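Local coordinates for phospholipase C-beta (PLC-beta) (Sepia officinalis, PDB 3QR0), which belongs to the phospholipase C-beta family, combining a PH domain, EF-hand-like helices, a calcium-binding TIM-barrel core and a C2 domain in one chain, at residues A[68-73]-A[139-144]; A[251-256]-A[304-309]; A[558-563]-A[591-596]. All coordinates share one frame; numbering follows the deposited sequence. Where two conformers were deposited one is given.

Interaction 1 of 3, residues A[68-73]-A[139-144]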
loop_
_atom_site.group_PDB
_atom_site.type_symbol
_atom_site.label_atom_id
_atom_site.label_comp_id
_atom_site.label_asym_id
_atom_site.label_seq_id
_atom_site.Cartn_x
_atom_site.Cartn_y
_atom_site.Cartn_z
ATOM N N ALA A 68 -5.644 9.024 -8.373
ATOM C CA ALA A 68 -5.024 7.744 -8.023
ATOM C C ALA A 68 -3.510 7.855 -7.789
ATOM O O ALA A 68 -2.940 7.029 -7.087
ATOM C CB ALA A 68 -5.307 6.707 -9.100
ATOM N N TYR A 69 -2.866 8.859 -8.383
ATOM C CA TYR A 69 -1.421 9.036 -8.237
ATOM C C TYR A 69 -1.034 10.334 -7.519
ATOM O O TYR A 69 0.142 10.673 -7.436
ATOM C CB TYR A 69 -0.762 8.916 -9.609
ATOM C CG TYR A 69 -1.263 7.689 -10.349
ATOM C CD1 TYR A 69 -1.061 6.415 -9.825
ATOM C CD2 TYR A 69 -1.973 7.803 -11.540
ATOM C CE1 TYR A 69 -1.543 5.286 -10.473
ATOM C CE2 TYR A 69 -2.461 6.678 -12.197
ATOM C CZ TYR A 69 -2.242 5.425 -11.659
ATOM O OH TYR A 69 -2.716 4.308 -12.307
ATOM N N VAL A 70 -2.021 11.045 -6.976
ATOM C CA VAL A 70 -1.743 12.233 -6.173
ATOM C C VAL A 70 -1.236 11.776 -4.806
ATOM O O VAL A 70 -1.819 10.885 -4.181
ATOM C CB VAL A 70 -2.976 13.153 -6.040
ATOM C CG1 VAL A 70 -2.787 14.149 -4.900
ATOM C CG2 VAL A 70 -3.227 13.879 -7.366
ATOM N N ARG A 71 -0.127 12.370 -4.375
ATOM C CA ARG A 71 0.564 11.959 -3.151
ATOM C C ARG A 71 0.327 12.919 -2.006
ATOM O O ARG A 71 0.179 12.512 -0.854
ATOM C CB ARG A 71 2.067 11.845 -3.424
ATOM C CG ARG A 71 2.422 10.798 -4.470
ATOM C CD ARG A 71 2.122 9.403 -3.984
ATOM N NE ARG A 71 2.228 8.402 -5.042
ATOM C CZ ARG A 71 2.154 7.087 -4.848
ATOM N NH1 ARG A 71 1.985 6.586 -3.631
ATOM N NH2 ARG A 71 2.260 6.265 -5.881
ATOM N N ASP A 72 0.303 14.205 -2.316
ATOM C CA ASP A 72 0.019 15.201 -1.311
ATOM C C ASP A 72 -0.480 16.473 -1.970
ATOM O O ASP A 72 -0.230 16.715 -3.152
ATOM C CB ASP A 72 1.276 15.493 -0.485
ATOM C CG ASP A 72 0.962 15.956 0.935
ATOM O OD1 ASP A 72 -0.227 16.149 1.284
ATOM O OD2 ASP A 72 1.923 16.135 1.711
ATOM N N ILE A 73 -1.217 17.255 -1.191
ATOM C CA ILE A 73 -1.586 18.604 -1.556
ATOM C C ILE A 73 -1.424 19.432 -0.292
ATOM O O ILE A 73 -1.883 19.034 0.784
ATOM C CB ILE A 73 -3.012 18.696 -2.159
ATOM C CG1 ILE A 73 -3.386 20.154 -2.438
ATOM C CG2 ILE A 73 -4.039 18.009 -1.267
ATOM C CD1 ILE A 73 -4.610 20.313 -3.321
ATOM N N SER A 139 -8.271 14.088 0.905
ATOM C CA SER A 139 -9.200 13.034 1.308
ATOM C C SER A 139 -9.596 12.136 0.128
ATOM O O SER A 139 -9.755 10.937 0.313
ATOM C CB SER A 139 -10.443 13.605 2.023
ATOM O OG SER A 139 -11.327 14.241 1.117
ATOM N N TYR A 140 -9.717 12.695 -1.080
ATOM C CA TYR A 140 -10.074 11.889 -2.258
ATOM C C TYR A 140 -8.923 11.001 -2.710
ATOM O O TYR A 140 -9.153 9.883 -3.162
ATOM C CB TYR A 140 -10.512 12.739 -3.464
ATOM C CG TYR A 140 -11.508 13.833 -3.179
ATOM C CD1 TYR A 140 -12.518 13.677 -2.228
ATOM C CD2 TYR A 140 -11.464 15.018 -3.893
ATOM C CE1 TYR A 140 -13.430 14.711 -1.979
ATOM C CE2 TYR A 140 -12.361 16.038 -3.659
ATOM C CZ TYR A 140 -13.339 15.886 -2.708
ATOM O OH TYR A 140 -14.215 16.929 -2.495
ATOM N N ALA A 141 -7.697 11.516 -2.607
ATOM C CA ALA A 141 -6.502 10.778 -3.004
ATOM C C ALA A 141 -6.215 9.617 -2.068
ATOM O O ALA A 141 -5.621 8.626 -2.492
ATOM C CB ALA A 141 -5.280 11.707 -3.065
ATOM N N TYR A 142 -6.609 9.750 -0.798
ATOM C CA TYR A 142 -6.386 8.696 0.197
ATOM C C TYR A 142 -7.668 7.982 0.609
ATOM O O TYR A 142 -7.722 7.343 1.653
ATOM C CB TYR A 142 -5.631 9.266 1.407
ATOM C CG TYR A 142 -4.192 9.517 1.039
ATOM C CD1 TYR A 142 -3.221 8.556 1.275
ATOM C CD2 TYR A 142 -3.822 10.671 0.371
ATOM C CE1 TYR A 142 -1.898 8.762 0.898
ATOM C CE2 TYR A 142 -2.503 10.887 -0.020
ATOM C CZ TYR A 142 -1.547 9.930 0.250
ATOM O OH TYR A 142 -0.243 10.139 -0.133
ATOM N N ASN A 143 -8.695 8.065 -0.230
ATOM C CA ASN A 143 -9.945 7.375 0.053
ATOM C C ASN A 143 -9.814 5.871 -0.235
ATOM O O ASN A 143 -9.649 5.455 -1.384
ATOM C CB ASN A 143 -11.088 7.981 -0.747
ATOM C CG ASN A 143 -12.430 7.465 -0.306
ATOM O OD1 ASN A 143 -12.767 6.307 -0.548
ATOM N ND2 ASN A 143 -13.210 8.319 0.344
ATOM N N LEU A 144 -9.901 5.065 0.817
ATOM C CA LEU A 144 -9.678 3.624 0.704
ATOM C C LEU A 144 -10.722 2.907 -0.152
ATOM O O LEU A 144 -10.390 1.966 -0.871
ATOM C CB LEU A 144 -9.590 2.978 2.094
ATOM C CG LEU A 144 -8.333 3.371 2.874
ATOM C CD1 LEU A 144 -8.379 2.810 4.297
ATOM C CD2 LEU A 144 -7.071 2.909 2.139
HETATM O O HOH W 1 1.336 7.982 -0.928
#

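Interaction 2 of 3, residues A[251-256]-A[304-309]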
loop_
_atom_site.group_PDB
_atom_site.type_symbol
_atom_site.label_atom_id
_atom_site.label_comp_id
_atom_site.label_asym_id
_atom_site.label_seq_id
_atom_site.Cartn_x
_atom_site.Cartn_y
_atom_site.Cartn_z
ATOM N N ARG A 251 -28.369 -17.442 -4.637
ATOM C CA ARG A 251 -28.162 -17.491 -3.190
ATOM C C ARG A 251 -27.111 -18.537 -2.812
ATOM O O ARG A 251 -26.186 -18.258 -2.054
ATOM C CB ARG A 251 -29.479 -17.818 -2.495
ATOM C CG ARG A 251 -29.418 -17.791 -0.965
ATOM C CD ARG A 251 -30.551 -18.591 -0.387
ATOM N NE ARG A 251 -30.395 -20.008 -0.691
ATOM C CZ ARG A 251 -31.336 -20.931 -0.538
ATOM N NH1 ARG A 251 -32.541 -20.615 -0.077
ATOM N NH2 ARG A 251 -31.068 -22.188 -0.852
ATOM N N ASP A 252 -27.255 -19.738 -3.360
ATOM C CA ASP A 252 -26.310 -20.817 -3.092
ATOM C C ASP A 252 -24.924 -20.508 -3.658
ATOM O O ASP A 252 -23.921 -20.830 -3.029
ATOM C CB ASP A 252 -26.848 -22.146 -3.626
ATOM C CG ASP A 252 -28.056 -22.639 -2.842
ATOM O OD1 ASP A 252 -28.714 -23.599 -3.294
ATOM O OD2 ASP A 252 -28.356 -22.071 -1.769
ATOM N N PHE A 253 -24.872 -19.858 -4.821
ATOM C CA PHE A 253 -23.605 -19.381 -5.374
ATOM C C PHE A 253 -22.914 -18.427 -4.392
ATOM O O PHE A 253 -21.740 -18.602 -4.068
ATOM C CB PHE A 253 -23.844 -18.698 -6.727
ATOM C CG PHE A 253 -22.665 -17.929 -7.252
ATOM C CD1 PHE A 253 -21.488 -18.573 -7.591
ATOM C CD2 PHE A 253 -22.751 -16.559 -7.453
ATOM C CE1 PHE A 253 -20.411 -17.862 -8.087
ATOM C CE2 PHE A 253 -21.678 -15.846 -7.954
ATOM C CZ PHE A 253 -20.508 -16.497 -8.273
ATOM N N LEU A 254 -23.651 -17.432 -3.908
ATOM C CA LEU A 254 -23.098 -16.455 -2.970
ATOM C C LEU A 254 -22.693 -17.085 -1.635
ATOM O O LEU A 254 -21.654 -16.729 -1.073
ATOM C CB LEU A 254 -24.088 -15.311 -2.727
ATOM C CG LEU A 254 -24.394 -14.411 -3.931
ATOM C CD1 LEU A 254 -25.496 -13.402 -3.595
ATOM C CD2 LEU A 254 -23.156 -13.704 -4.391
ATOM N N ASN A 255 -23.508 -18.014 -1.136
ATOM C CA ASN A 255 -23.275 -18.621 0.175
ATOM C C ASN A 255 -22.303 -19.814 0.166
ATOM O O ASN A 255 -21.740 -20.141 1.210
ATOM C CB ASN A 255 -24.605 -19.050 0.812
ATOM C CG ASN A 255 -25.478 -17.865 1.230
ATOM O OD1 ASN A 255 -24.992 -16.751 1.433
ATOM N ND2 ASN A 255 -26.774 -18.114 1.372
ATOM N N ASP A 256 -22.117 -20.463 -0.986
ATOM C CA ASP A 256 -21.271 -21.667 -1.077
ATOM C C ASP A 256 -19.930 -21.379 -1.737
ATOM O O ASP A 256 -18.886 -21.652 -1.154
ATOM C CB ASP A 256 -21.975 -22.801 -1.845
ATOM C CG ASP A 256 -23.218 -23.328 -1.128
ATOM O OD1 ASP A 256 -23.242 -23.311 0.120
ATOM O OD2 ASP A 256 -24.165 -23.779 -1.816
ATOM N N TYR A 304 -22.077 -8.412 -14.710
ATOM C CA TYR A 304 -22.249 -7.139 -14.003
ATOM C C TYR A 304 -21.989 -7.336 -12.503
ATOM O O TYR A 304 -21.208 -6.601 -11.900
ATOM C CB TYR A 304 -23.661 -6.586 -14.243
ATOM C CG TYR A 304 -23.914 -5.212 -13.659
ATOM C CD1 TYR A 304 -23.804 -4.065 -14.443
ATOM C CD2 TYR A 304 -24.278 -5.060 -12.325
ATOM C CE1 TYR A 304 -24.041 -2.798 -13.907
ATOM C CE2 TYR A 304 -24.515 -3.795 -11.781
ATOM C CZ TYR A 304 -24.401 -2.677 -12.577
ATOM O OH TYR A 304 -24.639 -1.438 -12.030
ATOM N N PHE A 305 -22.633 -8.335 -11.908
ATOM C CA PHE A 305 -22.406 -8.654 -10.495
ATOM C C PHE A 305 -20.932 -8.905 -10.200
ATOM O O PHE A 305 -20.384 -8.384 -9.228
ATOM C CB PHE A 305 -23.184 -9.895 -10.047
ATOM C CG PHE A 305 -22.642 -10.498 -8.775
ATOM C CD1 PHE A 305 -22.878 -9.887 -7.555
ATOM C CD2 PHE A 305 -21.850 -11.638 -8.805
ATOM C CE1 PHE A 305 -22.362 -10.414 -6.385
ATOM C CE2 PHE A 305 -21.332 -12.172 -7.636
ATOM C CZ PHE A 305 -21.586 -11.561 -6.430
ATOM N N LEU A 306 -20.306 -9.731 -11.032
ATOM C CA LEU A 306 -18.934 -10.170 -10.786
ATOM C C LEU A 306 -17.967 -9.001 -10.751
ATOM O O LEU A 306 -16.938 -9.071 -10.078
ATOM C CB LEU A 306 -18.488 -11.186 -11.833
ATOM C CG LEU A 306 -19.129 -12.576 -11.773
ATOM C CD1 LEU A 306 -18.773 -13.350 -13.038
ATOM C CD2 LEU A 306 -18.693 -13.332 -10.526
ATOM N N MET A 307 -18.322 -7.927 -11.455
ATOM C CA MET A 307 -17.501 -6.726 -11.544
ATOM C C MET A 307 -17.902 -5.638 -10.556
ATOM O O MET A 307 -17.188 -4.658 -10.435
ATOM C CB MET A 307 -17.616 -6.120 -12.945
ATOM C CG MET A 307 -17.054 -6.962 -14.067
ATOM S SD MET A 307 -17.598 -6.333 -15.667
ATOM C CE MET A 307 -16.798 -4.727 -15.714
ATOM N N CYS A 308 -19.046 -5.781 -9.886
ATOM C CA CYS A 308 -19.584 -4.695 -9.054
ATOM C C CYS A 308 -19.066 -4.758 -7.623
ATOM O O CYS A 308 -18.378 -5.703 -7.243
ATOM C CB CYS A 308 -21.117 -4.683 -9.082
ATOM S SG CYS A 308 -21.929 -5.855 -7.987
ATOM N N GLU A 309 -19.399 -3.740 -6.831
ATOM C CA GLU A 309 -18.924 -3.645 -5.446
ATOM C C GLU A 309 -19.380 -4.805 -4.556
ATOM O O GLU A 309 -18.672 -5.175 -3.623
ATOM C CB GLU A 309 -19.338 -2.309 -4.808
ATOM C CG GLU A 309 -18.547 -1.105 -5.314
ATOM C CD GLU A 309 -17.048 -1.347 -5.275
ATOM O OE1 GLU A 309 -16.510 -1.619 -4.173
ATOM O OE2 GLU A 309 -16.414 -1.287 -6.354
#

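Interaction 3 of 3, residues A[558-563]-A[591-596]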
loop_
_atom_site.group_PDB
_atom_site.type_symbol
_atom_site.label_atom_id
_atom_site.label_comp_id
_atom_site.label_asym_id
_atom_site.label_seq_id
_atom_site.Cartn_x
_atom_site.Cartn_y
_atom_site.Cartn_z
ATOM N N GLU A 558 11.893 -20.317 19.138
ATOM C CA GLU A 558 10.774 -20.242 20.083
ATOM C C GLU A 558 10.954 -19.110 21.091
ATOM O O GLU A 558 10.004 -18.383 21.391
ATOM C CB GLU A 558 10.596 -21.566 20.832
ATOM C CG GLU A 558 10.297 -22.761 19.945
ATOM C CD GLU A 558 11.528 -23.589 19.634
ATOM O OE1 GLU A 558 12.656 -23.054 19.712
ATOM O OE2 GLU A 558 11.361 -24.786 19.314
ATOM N N ASP A 559 12.172 -18.962 21.608
ATOM C CA ASP A 559 12.485 -17.881 22.548
ATOM C C ASP A 559 12.352 -16.496 21.902
ATOM O O ASP A 559 11.959 -15.536 22.569
ATOM C CB ASP A 559 13.901 -18.026 23.109
ATOM C CG ASP A 559 14.090 -19.290 23.944
ATOM O OD1 ASP A 559 13.094 -19.906 24.379
ATOM O OD2 ASP A 559 15.259 -19.662 24.172
ATOM N N PHE A 560 12.675 -16.401 20.610
ATOM C CA PHE A 560 12.567 -15.139 19.879
ATOM C C PHE A 560 11.096 -14.717 19.828
ATOM O O PHE A 560 10.761 -13.568 20.124
ATOM C CB PHE A 560 13.139 -15.280 18.460
ATOM C CG PHE A 560 13.678 -13.999 17.861
ATOM C CD1 PHE A 560 13.337 -12.740 18.361
ATOM C CD2 PHE A 560 14.506 -14.061 16.747
ATOM C CE1 PHE A 560 13.846 -11.585 17.783
ATOM C CE2 PHE A 560 15.008 -12.902 16.163
ATOM C CZ PHE A 560 14.677 -11.667 16.680
ATOM N N VAL A 561 10.225 -15.656 19.463
ATOM C CA VAL A 561 8.783 -15.404 19.446
ATOM C C VAL A 561 8.273 -14.965 20.830
ATOM O O VAL A 561 7.486 -14.027 20.927
ATOM C CB VAL A 561 8.001 -16.646 18.958
ATOM C CG1 VAL A 561 6.498 -16.459 19.135
ATOM C CG2 VAL A 561 8.338 -16.952 17.490
ATOM N N ASP A 562 8.744 -15.627 21.887
ATOM C CA ASP A 562 8.328 -15.293 23.252
ATOM C C ASP A 562 8.812 -13.906 23.686
ATOM O O ASP A 562 8.065 -13.152 24.301
ATOM C CB ASP A 562 8.831 -16.341 24.248
ATOM C CG ASP A 562 7.970 -17.605 24.280
ATOM O OD1 ASP A 562 8.312 -18.508 25.067
ATOM O OD2 ASP A 562 6.969 -17.706 23.539
ATOM N N TYR A 563 10.060 -13.580 23.364
ATOM C CA TYR A 563 10.612 -12.241 23.617
ATOM C C TYR A 563 9.721 -11.142 23.023
ATOM O O TYR A 563 9.434 -10.130 23.677
ATOM C CB TYR A 563 12.040 -12.146 23.053
ATOM C CG TYR A 563 12.598 -10.742 23.004
ATOM C CD1 TYR A 563 13.355 -10.230 24.056
ATOM C CD2 TYR A 563 12.365 -9.923 21.905
ATOM C CE1 TYR A 563 13.866 -8.933 24.010
ATOM C CE2 TYR A 563 12.868 -8.630 21.852
ATOM C CZ TYR A 563 13.617 -8.141 22.902
ATOM O OH TYR A 563 14.102 -6.855 22.831
ATOM N N ALA A 591 8.625 -14.490 13.348
ATOM C CA ALA A 591 9.136 -14.574 14.721
ATOM C C ALA A 591 8.506 -13.516 15.644
ATOM O O ALA A 591 8.914 -13.370 16.801
ATOM C CB ALA A 591 10.648 -14.430 14.724
ATOM N N GLY A 592 7.516 -12.785 15.131
ATOM C CA GLY A 592 6.805 -11.774 15.911
ATOM C C GLY A 592 7.507 -10.430 16.023
ATOM O O GLY A 592 7.096 -9.606 16.842
ATOM N N CYS A 593 8.550 -10.203 15.210
ATOM C CA CYS A 593 9.266 -8.915 15.195
ATOM C C CYS A 593 8.336 -7.828 14.679
ATOM O O CYS A 593 7.623 -8.036 13.705
ATOM C CB CYS A 593 10.526 -8.962 14.314
ATOM S SG CYS A 593 11.740 -10.196 14.819
ATOM N N GLN A 594 8.363 -6.673 15.333
ATOM C CA GLN A 594 7.382 -5.622 15.091
ATOM C C GLN A 594 7.855 -4.572 14.094
ATOM O O GLN A 594 7.072 -4.110 13.258
ATOM C CB GLN A 594 7.003 -4.929 16.398
ATOM C CG GLN A 594 6.478 -5.871 17.465
ATOM C CD GLN A 594 7.587 -6.469 18.316
ATOM O OE1 GLN A 594 8.771 -6.361 17.989
ATOM N NE2 GLN A 594 7.206 -7.091 19.414
ATOM N N LEU A 595 9.126 -4.191 14.191
ATOM C CA LEU A 595 9.671 -3.103 13.388
ATOM C C LEU A 595 10.634 -3.667 12.342
ATOM O O LEU A 595 11.850 -3.587 12.491
ATOM C CB LEU A 595 10.367 -2.074 14.287
ATOM C CG LEU A 595 9.502 -1.358 15.333
ATOM C CD1 LEU A 595 10.375 -0.561 16.316
ATOM C CD2 LEU A 595 8.490 -0.447 14.669
ATOM N N VAL A 596 10.068 -4.244 11.285
ATOM C CA VAL A 596 10.850 -4.883 10.242
ATOM C C VAL A 596 11.142 -3.850 9.141
ATOM O O VAL A 596 10.369 -3.691 8.194
ATOM C CB VAL A 596 10.118 -6.128 9.715
ATOM C CG1 VAL A 596 10.949 -6.845 8.662
ATOM C CG2 VAL A 596 9.820 -7.063 10.868
#

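Interaction 1 of 3, residues A[68-73]-A[139-144]
Tyr142, just beyond the end of its helix, uses its hydroxyl to hold the backbone of Arg71, where the strand is irregular. Tyr142 OH donates to Arg71 O over 2.5 Å, a short bond, and it arrives in the carbonyl plane on a lone pair, with a C=O...donor angle of 127°. Seen from the tyrosine, the same oxygen sits at the edge of the ring, near its plane. Tyr142 is the first residue beyond the helix to give up helical backbone angles; with CG anti to its carbonyl carbon (chi1 -73°), the ring stretches across to the strand.

The hydroxyl also accepts a hydrogen bond from a water, 2.8 Å from Tyr142 OH. That water in turn accepts from Arg71 NH1, in the plane of the guanidinium, so one arginine meets the phenol twice, directly through its carbonyl and indirectly through its side chain. The remaining guanidinium nitrogens are held as well, NE by the carbonyl of Gly111 and NH2 by Ser754 OG, which fixes the rotation of the group.

Beside this polar grip lies a small apolar patch. Ala141 CB points at the strand and rests 3.9 Å from Val70 CG1. It also lies 3.7 Å from Val70 O, a carbonyl that has its hydrogen bond from Arg756 NH1. Val70 and Ala141 mark the closest backbone approach, with CA atoms 5.9 Å apart.

Arg71 and Asp72 both face Cys109 of the adjoining strand, forming a classic beta bulge. What the tyrosine pins is thus a bulged edge strand, 70-75, of a seven-stranded antiparallel sheet, against the end of helix 127-141: the C-terminal helix packed on a bent sheet that characterises the PH domain.

Interaction 2 of 3, residues A[251-256]-A[304-309]
The ring of Phe253 presents its edge to the other helix: Phe305 CE2 and Leu306 CD2 both lie there, near the ring plane. Phe305 receives its neighbours differently, with Leu254 CD2 and Phe253 CE2 approaching its ring at a slant, while Phe250 meets it edge-to-face from the preceding turn of helix 247-257. The planes of Phe253 and Phe305 are turned about 75° against each other, and the edge of Phe253 comes up to the Phe305 ring with Phe253 CE2 3.7 Å from Phe305 CE2.

Leu254 makes the closest approach. Its CD2 branch comes within 3.3 Å of Phe305 CZ, tight for two carbons, as leucine and phenylalanine slide past each other in opposite directions. Leu306 is a lighter partner, its CD2 4.3 Å from Phe253 CZ.

All of this is done by long side chains. Even the nearest CA atoms, those of Leu254 and Leu306, stand 10.9 Å apart, and both phenylalanines have CG anti to the backbone N (chi1 168° for Phe253, 161° for Phe305), extending the rings into the gap. Helices 247-257 and 299-307 belong to the EF-hand-like part of the enzyme family, and the aromatic and leucine side chains form part of the apolar core between two of its helices. Helix 230-238 adds to that core, Leu238 touching Phe253 and Ile231 touching Leu306; Cys276 of helix 273-288 packs on Leu254.

On another side of helix 247-257, Arg251 grips its neighbour Asp252 side-on, NE and NH2 both bonding OD2 from the same face of the carboxylate, with OD2 in the guanidinium plane; Arg251 NH2 is 2.9 Å from Asp252 OD2. Arg251 NH1 has a second acid, Asp273, which ties helix 247-257 to the start of helix 273-288.

Interaction 3 of 3, residues A[558-563]-A[591-596]
Val561 and Ala591 press together almost backbone to backbone, their CA atoms 4.8 Å apart. At this tight end Val561 CA points its hydrogen at Ala591 O, 3.3 Å away, with an angle of 155° at the hydrogen. Val561 CG2 closes in on the same carbonyl, 3.7 Å from Ala591 O. Asn564 ND2 supplies that oxygen with a conventional hydrogen bond.

Phe560 packs closely too: with CG anti to the backbone N (chi1 -153°), its ring is carried over toward Cys593. The sulfur approaches obliquely, 36° off the ring normal, with Cys593 SG 3.8 Å from Phe560 CZ, a sulfur-aromatic contact. The methyl of Ala591 fits more loosely; its CB lies over one face of the ring, toward the rim, 4.4 Å from Phe560 CD2, and equally far from Val561 CG2. On the partly exposed flank of the helix, Asp559 and Asp562 both form salt bridges with Arg635.

Between Ala591 and Cys593 the chain turns at Gly592, whose positive phi (81°) suits the C-prime place of a Schellman motif: Gly592 N bonds Trp589 O and Cys593 N bonds Tyr588 O, ending helix 586-589. The turn leads into strand 595-596, parallel to 569-572, while helix 557-563 lies, after helix 546-555, in the connection from strand 540-545 to strand 569-572. A helix of one beta-alpha-beta crossover thus packs against the approach to the next strand, as befits the TIM-barrel half called the Y domain.

The three contacts follow one another along the chain, each closing before the next opens, and each belongs to a different module: interaction 1 to the PH domain, interaction 2 to the EF-hand-like helices, interaction 3 to the Y half of the TIM barrel. They share no helix, strand or sheet. Interactions 1 and 2 lie nearest, with centres 30 Å apart and closest atoms about 8 Å apart; interactions 2 and 3 are the most distant, 40 Å between centres. Interaction 1 joins a helix end to a strand, interaction 2 joins two helices, and interaction 3 joins a helix to the turn before a strand, so each contact joins elements within one module.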